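Local coordinates for protein molinate hydrolase (Gulosibacter molinativorax, PDB 4WGX) that is named for hydrolysing the thiocarbamate herbicide molinate and probably acts, as a metal-dependent amidohydrolase, on carbon-nitrogen bonds other than peptide bonds, at residues Leu249-Ser254 and Met269-Met274; Trp294-Pro299 and Pro336-Thr341. All coordinates share one frame; numbering follows the deposited sequence.

Contact 1: residues Leu249-Ser254 and Met269-Met274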
ATOM      1  N   LEU A 249       8.428  33.161  11.786  1.00 23.70           N
ATOM      2  CA  LEU A 249       8.788  31.825  12.250  1.00 23.12           C
ATOM      3  C   LEU A 249       9.293  31.000  11.078  1.00 24.04           C
ATOM      4  O   LEU A 249       8.918  31.240   9.936  1.00 24.98           O
ATOM      5  CB  LEU A 249       7.605  31.117  12.917  1.00 24.99           C
ATOM      6  CG  LEU A 249       7.433  31.348  14.415  1.00 20.94           C
ATOM      7  CD1 LEU A 249       7.172  32.819  14.708  1.00 22.85           C
ATOM      8  CD2 LEU A 249       6.317  30.475  14.972  1.00 20.99           C
ATOM      9  N   THR A 250      10.153  30.037  11.374  1.00 24.42           N
ATOM     10  CA  THR A 250      10.613  29.093  10.370  1.00 31.50           C
ATOM     11  C   THR A 250      10.396  27.650  10.803  1.00 30.34           C
ATOM     12  O   THR A 250      10.413  27.324  11.989  1.00 23.21           O
ATOM     13  CB  THR A 250      12.102  29.286  10.048  1.00 25.35           C
ATOM     14  OG1 THR A 250      12.879  29.131  11.239  1.00 28.01           O
ATOM     15  CG2 THR A 250      12.351  30.650   9.453  1.00 24.57           C
ATOM     16  N   HIS A 251      10.155  26.806   9.809  1.00 24.15           N
ATOM     17  CA  HIS A 251      10.214  25.361   9.962  1.00 26.20           C
ATOM     18  C   HIS A 251      11.455  24.869   9.225  1.00 22.77           C
ATOM     19  O   HIS A 251      11.584  25.082   8.035  1.00 22.39           O
ATOM     20  CB  HIS A 251       8.939  24.719   9.415  1.00 24.94           C
ATOM     21  CG  HIS A 251       9.055  23.256   9.128  1.00 30.11           C
ATOM     22  ND1 HIS A 251       8.781  22.285  10.068  1.00 29.66           N
ATOM     23  CD2 HIS A 251       9.388  22.593   7.995  1.00 32.74           C
ATOM     24  CE1 HIS A 251       8.943  21.094   9.528  1.00 31.58           C
ATOM     25  NE2 HIS A 251       9.312  21.252   8.273  1.00 30.30           N
ATOM     26  N   THR A 252      12.367  24.231   9.948  1.00 21.73           N
ATOM     27  CA  THR A 252      13.585  23.683   9.372  1.00 28.64           C
ATOM     28  C   THR A 252      13.834  22.270   9.862  1.00 21.69           C
ATOM     29  O   THR A 252      13.474  21.928  10.976  1.00 29.79           O
ATOM     30  CB  THR A 252      14.833  24.550   9.701  1.00 29.42           C
ATOM     31  OG1 THR A 252      15.032  24.626  11.114  1.00 23.66           O
ATOM     32  CG2 THR A 252      14.690  25.932   9.140  1.00 19.46           C
ATOM     33  N   THR A 253      14.483  21.470   9.024  1.00 23.49           N
ATOM     34  CA  THR A 253      14.745  20.060   9.307  1.00 26.05           C
ATOM     35  C   THR A 253      16.118  19.641   8.795  1.00 23.79           C
ATOM     36  O   THR A 253      16.382  18.461   8.640  1.00 25.19           O
ATOM     37  CB  THR A 253      13.683  19.138   8.670  1.00 30.28           C
ATOM     38  OG1 THR A 253      13.663  19.331   7.253  1.00 29.63           O
ATOM     39  CG2 THR A 253      12.302  19.420   9.237  1.00 31.00           C
ATOM     40  N   SER A 254      16.978  20.616   8.514  1.00 24.27           N
ATOM     41  CA  SER A 254      18.351  20.353   8.085  1.00 25.66           C
ATOM     42  C   SER A 254      19.284  21.427   8.627  1.00 26.90           C
ATOM     43  O   SER A 254      18.842  22.503   9.013  1.00 24.30           O
ATOM     44  CB  SER A 254      18.458  20.293   6.560  1.00 24.62           C
ATOM     45  OG  SER A 254      18.225  21.550   5.971  1.00 29.85           O
ATOM     46  N   MET A 269      12.740  30.016  15.625  1.00 25.53           N
ATOM     47  CA  MET A 269      13.049  28.879  14.779  1.00 27.13           C
ATOM     48  C   MET A 269      12.508  27.603  15.408  1.00 22.81           C
ATOM     49  O   MET A 269      13.014  27.150  16.423  1.00 26.11           O
ATOM     50  CB  MET A 269      14.561  28.818  14.556  1.00 24.54           C
ATOM     51  CG  MET A 269      15.026  29.911  13.608  1.00 26.86           C
ATOM     52  SD  MET A 269      16.783  30.179  13.511  1.00 31.19           S
ATOM     53  CE  MET A 269      17.167  30.536  15.206  1.00 35.41           C
ATOM     54  N   ILE A 270      11.458  27.044  14.812  1.00 26.10           N
ATOM     55  CA  ILE A 270      10.773  25.890  15.385  1.00 28.53           C
ATOM     56  C   ILE A 270      11.559  24.617  15.114  1.00 24.08           C
ATOM     57  O   ILE A 270      12.091  24.420  14.025  1.00 26.09           O
ATOM     58  CB  ILE A 270       9.340  25.744  14.847  1.00 24.04           C
ATOM     59  CG1 ILE A 270       8.555  27.042  15.052  1.00 27.54           C
ATOM     60  CG2 ILE A 270       8.639  24.598  15.540  1.00 27.00           C
ATOM     61  CD1 ILE A 270       8.336  27.423  16.489  1.00 28.21           C
ATOM     62  N   HIS A 271      11.565  23.750  16.122  1.00 27.10           N
ATOM     63  CA  HIS A 271      12.502  22.635  16.272  1.00 27.97           C
ATOM     64  C   HIS A 271      13.813  22.819  15.502  1.00 23.01           C
ATOM     65  O   HIS A 271      14.134  22.068  14.585  1.00 27.81           O
ATOM     66  CB  HIS A 271      11.841  21.294  15.896  1.00 31.39           C
ATOM     67  CG  HIS A 271      11.041  21.306  14.634  1.00 28.34           C
ATOM     68  ND1 HIS A 271      11.598  21.532  13.391  1.00 27.29           N
ATOM     69  CD2 HIS A 271       9.731  21.045  14.415  1.00 28.86           C
ATOM     70  CE1 HIS A 271      10.655  21.452  12.472  1.00 34.70           C
ATOM     71  NE2 HIS A 271       9.514  21.157  13.063  1.00 37.25           N
ATOM     72  N   ALA A 272      14.570  23.817  15.949  1.00 23.17           N
ATOM     73  CA  ALA A 272      15.877  24.184  15.415  1.00 23.96           C
ATOM     74  C   ALA A 272      16.926  23.073  15.490  1.00 22.74           C
ATOM     75  O   ALA A 272      17.857  23.059  14.702  1.00 23.36           O
ATOM     76  CB  ALA A 272      16.384  25.421  16.161  1.00 23.79           C
ATOM     77  N   THR A 273      16.789  22.175  16.461  1.00 26.70           N
ATOM     78  CA  THR A 273      17.740  21.080  16.663  1.00 26.28           C
ATOM     79  C   THR A 273      17.354  19.800  15.901  1.00 25.59           C
ATOM     80  O   THR A 273      17.980  18.756  16.054  1.00 22.48           O
ATOM     81  CB  THR A 273      17.878  20.753  18.153  1.00 32.05           C
ATOM     82  OG1 THR A 273      16.585  20.530  18.714  1.00 24.94           O
ATOM     83  CG2 THR A 273      18.553  21.893  18.878  1.00 25.77           C
ATOM     84  N   MET A 274      16.305  19.893  15.098  1.00 25.22           N
ATOM     85  CA  MET A 274      15.931  18.829  14.176  1.00 22.93           C
ATOM     86  C   MET A 274      16.696  19.049  12.876  1.00 26.51           C
ATOM     87  O   MET A 274      16.293  19.864  12.054  1.00 30.05           O
ATOM     88  CB  MET A 274      14.419  18.842  13.931  1.00 33.81           C
ATOM     89  CG  MET A 274      13.708  17.530  14.112  1.00 56.11           C
ATOM     90  SD  MET A 274      12.839  17.130  12.597  1.00 70.90           S
ATOM     91  CE  MET A 274      14.252  16.604  11.622  1.00 43.26           C
TER
HETATM   92  O   HOH W   1      13.266  26.391  12.234  1.00 26.88           O
HETATM   93  O   HOH W   2      16.663  22.669  12.088  1.00 23.05           O

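Contact 2: residues Trp294-Pro299 and Pro336-Thr341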
ATOM      1  N   TRP A 294      16.160  33.398  18.843  1.00 25.66           N
ATOM      2  CA  TRP A 294      15.436  32.402  19.626  1.00 32.23           C
ATOM      3  C   TRP A 294      15.259  31.080  18.886  1.00 28.31           C
ATOM      4  O   TRP A 294      14.753  31.050  17.771  1.00 28.44           O
ATOM      5  CB  TRP A 294      14.052  32.935  20.022  1.00 33.13           C
ATOM      6  CG  TRP A 294      14.101  34.106  20.936  1.00 30.43           C
ATOM      7  CD1 TRP A 294      13.854  35.401  20.615  1.00 30.65           C
ATOM      8  CD2 TRP A 294      14.428  34.091  22.323  1.00 25.16           C
ATOM      9  NE1 TRP A 294      14.004  36.197  21.712  1.00 24.66           N
ATOM     10  CE2 TRP A 294      14.357  35.419  22.781  1.00 29.18           C
ATOM     11  CE3 TRP A 294      14.775  33.089  23.225  1.00 29.13           C
ATOM     12  CZ2 TRP A 294      14.620  35.770  24.098  1.00 26.34           C
ATOM     13  CZ3 TRP A 294      15.034  33.432  24.531  1.00 30.26           C
ATOM     14  CH2 TRP A 294      14.964  34.766  24.958  1.00 28.44           C
ATOM     15  N   SER A 295      15.671  29.994  19.526  1.00 28.88           N
ATOM     16  CA  SER A 295      15.446  28.650  19.002  1.00 25.17           C
ATOM     17  C   SER A 295      14.437  27.931  19.867  1.00 27.28           C
ATOM     18  O   SER A 295      14.598  27.851  21.077  1.00 25.18           O
ATOM     19  CB  SER A 295      16.743  27.835  18.960  1.00 27.76           C
ATOM     20  OG  SER A 295      17.711  28.430  18.131  1.00 35.12           O
ATOM     21  N   GLU A 296      13.385  27.427  19.247  1.00 27.84           N
ATOM     22  CA  GLU A 296      12.499  26.498  19.916  1.00 28.26           C
ATOM     23  C   GLU A 296      13.067  25.106  19.659  1.00 26.45           C
ATOM     24  O   GLU A 296      13.562  24.820  18.576  1.00 25.70           O
ATOM     25  CB  GLU A 296      11.061  26.649  19.415  1.00 28.25           C
ATOM     26  CG  GLU A 296      10.052  25.753  20.111  1.00 37.74           C
ATOM     27  CD  GLU A 296       9.761  24.465  19.340  1.00 29.50           C
ATOM     28  OE1 GLU A 296      10.590  24.035  18.513  1.00 29.11           O
ATOM     29  OE2 GLU A 296       8.689  23.887  19.554  1.00 28.90           O
ATOM     30  N   VAL A 297      13.044  24.265  20.678  1.00 25.67           N
ATOM     31  CA  VAL A 297      13.488  22.892  20.532  1.00 34.13           C
ATOM     32  C   VAL A 297      12.439  21.997  21.154  1.00 31.46           C
ATOM     33  O   VAL A 297      11.719  22.426  22.040  1.00 26.98           O
ATOM     34  CB  VAL A 297      14.851  22.659  21.188  1.00 26.95           C
ATOM     35  CG1 VAL A 297      15.874  23.638  20.647  1.00 27.29           C
ATOM     36  CG2 VAL A 297      14.748  22.794  22.689  1.00 30.33           C
ATOM     37  N   GLN A 298      12.349  20.762  20.674  1.00 30.86           N
ATOM     38  CA  GLN A 298      11.324  19.830  21.116  1.00 28.53           C
ATOM     39  C   GLN A 298      11.969  18.518  21.522  1.00 28.10           C
ATOM     40  O   GLN A 298      12.140  17.635  20.701  1.00 31.13           O
ATOM     41  CB  GLN A 298      10.292  19.617  20.006  1.00 28.64           C
ATOM     42  CG  GLN A 298       9.545  20.900  19.682  1.00 29.87           C
ATOM     43  CD  GLN A 298       8.549  20.799  18.548  1.00 26.75           C
ATOM     44  OE1 GLN A 298       7.964  21.797  18.150  1.00 32.73           O
ATOM     45  NE2 GLN A 298       8.347  19.608  18.026  1.00 32.95           N
ATOM     46  N   PRO A 299      12.354  18.399  22.799  1.00 25.93           N
ATOM     47  CA  PRO A 299      13.089  17.240  23.303  1.00 26.18           C
ATOM     48  C   PRO A 299      12.199  16.123  23.808  1.00 24.10           C
ATOM     49  O   PRO A 299      11.006  16.320  23.983  1.00 31.60           O
ATOM     50  CB  PRO A 299      13.879  17.834  24.461  1.00 30.96           C
ATOM     51  CG  PRO A 299      12.922  18.811  25.033  1.00 28.57           C
ATOM     52  CD  PRO A 299      12.242  19.439  23.838  1.00 30.91           C
ATOM     53  N   PRO A 336      19.670  31.353  23.331  1.00 32.47           N
ATOM     54  CA  PRO A 336      18.295  31.676  23.719  1.00 32.44           C
ATOM     55  C   PRO A 336      17.320  30.557  23.337  1.00 35.82           C
ATOM     56  O   PRO A 336      17.195  30.242  22.156  1.00 34.28           O
ATOM     57  CB  PRO A 336      18.005  32.961  22.938  1.00 29.53           C
ATOM     58  CG  PRO A 336      19.342  33.519  22.615  1.00 33.02           C
ATOM     59  CD  PRO A 336      20.211  32.340  22.388  1.00 31.30           C
ATOM     60  N   LEU A 337      16.633  29.991  24.325  1.00 33.63           N
ATOM     61  CA  LEU A 337      15.753  28.850  24.108  1.00 30.88           C
ATOM     62  C   LEU A 337      14.291  29.116  24.466  1.00 33.12           C
ATOM     63  O   LEU A 337      13.987  29.767  25.458  1.00 33.67           O
ATOM     64  CB  LEU A 337      16.259  27.659  24.911  1.00 33.52           C
ATOM     65  CG  LEU A 337      17.556  27.033  24.418  1.00 30.76           C
ATOM     66  CD1 LEU A 337      18.050  26.055  25.438  1.00 29.46           C
ATOM     67  CD2 LEU A 337      17.357  26.348  23.083  1.00 32.08           C
ATOM     68  N   VAL A 338      13.397  28.581  23.643  1.00 30.86           N
ATOM     69  CA  VAL A 338      11.960  28.747  23.810  1.00 27.99           C
ATOM     70  C   VAL A 338      11.270  27.396  23.943  1.00 28.80           C
ATOM     71  O   VAL A 338      11.567  26.457  23.211  1.00 28.52           O
ATOM     72  CB  VAL A 338      11.341  29.522  22.624  1.00 24.04           C
ATOM     73  CG1 VAL A 338       9.822  29.442  22.632  1.00 26.86           C
ATOM     74  CG2 VAL A 338      11.782  30.966  22.664  1.00 25.99           C
ATOM     75  N   LEU A 339      10.329  27.313  24.874  1.00 31.11           N
ATOM     76  CA  LEU A 339       9.517  26.117  25.042  1.00 32.59           C
ATOM     77  C   LEU A 339       8.433  26.021  23.977  1.00 23.37           C
ATOM     78  O   LEU A 339       7.699  26.965  23.733  1.00 26.62           O
ATOM     79  CB  LEU A 339       8.886  26.093  26.437  1.00 30.40           C
ATOM     80  CG  LEU A 339       8.018  24.887  26.823  1.00 31.46           C
ATOM     81  CD1 LEU A 339       8.050  24.687  28.314  1.00 27.89           C
ATOM     82  CD2 LEU A 339       6.586  25.042  26.378  1.00 24.75           C
ATOM     83  N   GLY A 340       8.357  24.857  23.350  1.00 24.57           N
ATOM     84  CA  GLY A 340       7.318  24.534  22.391  1.00 26.26           C
ATOM     85  C   GLY A 340       7.304  23.029  22.244  1.00 25.29           C
ATOM     86  O   GLY A 340       8.292  22.392  22.573  1.00 26.51           O
ATOM     87  N   THR A 341       6.211  22.456  21.746  1.00 32.54           N
ATOM     88  CA  THR A 341       6.011  21.014  21.860  1.00 25.38           C
ATOM     89  C   THR A 341       5.270  20.348  20.709  1.00 23.69           C
ATOM     90  O   THR A 341       5.216  19.132  20.658  1.00 28.93           O
ATOM     91  CB  THR A 341       5.215  20.686  23.128  1.00 30.64           C
ATOM     92  OG1 THR A 341       3.942  21.322  23.044  1.00 28.36           O
ATOM     93  CG2 THR A 341       5.924  21.173  24.367  1.00 34.68           C
TER
HETATM   94  O   HOH W   3      19.006  30.199  19.888  1.00 30.05           O

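Contact 1: residues Leu249-Ser254 and Met269-Met274
Two waters grip the hydroxyl of Thr252 and tie it to the facing carbonyls of Ile270, Ala272 and Met274. OG1 of Thr252 accepts from water 1 at 2.7 Å, and the same water donates to Ile270 O and also bonds OG1 of Thr250. Thr252 OG1 gives its own proton to water 2, which in turn donates to Ala272 O and Met274 O. A chi1 near 60° sets OG1 between the backbone N and the carbonyl carbon in both Thr250 and Thr252, two residues apart, so both hydroxyls meet water 1. Direct backbone pairing is brief: Ile270 N donates to Thr250 O at 3.0 Å with an angle of 155° at the hydrogen, in parallel register. Beyond it, ND1 of His271 makes a weak bond to Thr252 O at 3.1 Å, bent to 123°, with the oxygen at the ring edge. That ring then brings CE1 of His271 to 3.2 Å from ND1 of His251, the two planes being steeply inclined. Both histidines have been seen to bind zinc in a crystal structure of this protein, although none is bound to this chain; here NE2 of His251 is hydrogen-bonded to Asp214 O. Leu249 CD2 and Ile270 CD1 make an apolar contact at 4.0 Å, and Met274 CE lies in van der Waals contact with Thr253 CB at 3.9 Å. The pair forms the strands of a beta-alpha-beta crossover: Thr250 and Met269 pack on Ala261 of the intervening helix 255-263, strand 208-211 pairs with 248-251, and Ser295 and Glu296 of strand 295-297 adjoin Met269 and Ile270.

Contact 2: residues Trp294-Pro299 and Pro336-Thr341
Backbone hydrogen bonds set the parallel pairing of Ser295 with Leu337. Ser295 N donates to Pro336 O at 3.0 Å, almost straight at 177°, and Val338 N donates to Ser295 O at 2.9 Å with a more bent 152°. Water 3 reinforces the first link, accepting from OG of Ser295 and donating to Pro336 O. Weaker CA-H...O contacts follow, among them Glu296 CA to Val338 O at 3.4 Å. Apolar packing gathers at the strand starts: CB of Pro336 sits over one face of the Trp294 indole, near its rim, 3.2 Å from CE3, while CG2 of Val338 approaches the same CE3 obliquely. Val297 CG1 meets Leu337 CD2 at 3.9 Å. The polar groups cluster at the opposite end. CG of Glu296 stands anti to the backbone N (chi1 -177°), and a bend at chi2 carries OE2 to 3.2 Å from CA of Gly340; a CB on Gly340 would lie 2.3 Å from Glu296 OE2, a clash. Gln298 runs extended, with CG 3.5 Å from Gly340 O and NE2 bonded to Asp342. Replacing Gln298 by alanine would probably cost the Asp342 carboxylate this amide partner and open a gap beside Gly340 and Thr341. The chemistry thus changes from tryptophan-proline packing to buried carboxylate and amide groups, whose bonds to the His271 backbone N and Asp342, and weak ones to Asn66, imply a polar network at the strand ends.

In the fold
Contacts 1 and 2 are strand pairings in an amidohydrolase barrel of the TIM-barrel class, separated by one, that of strand 268-270 with strand 295-297; their centres are about 10 Å apart. They join directly there: Met269 O lies 2.9 Å from Glu296 N, a probable hydrogen bond, and His271 N lies 2.6 Å from Glu296 OE1, probably another. The Glu296 carboxylate of contact 2 thus probably positions the backbone of a residue seen to bind zinc, consistent with a second-shell role. The side chain of Gln298 is about 8 Å from that of His251, another histidine seen to bind zinc. The side chain of His251 is about 5 Å from a bound MPD, probably from the crystallisation liquor but consistent with a pocket.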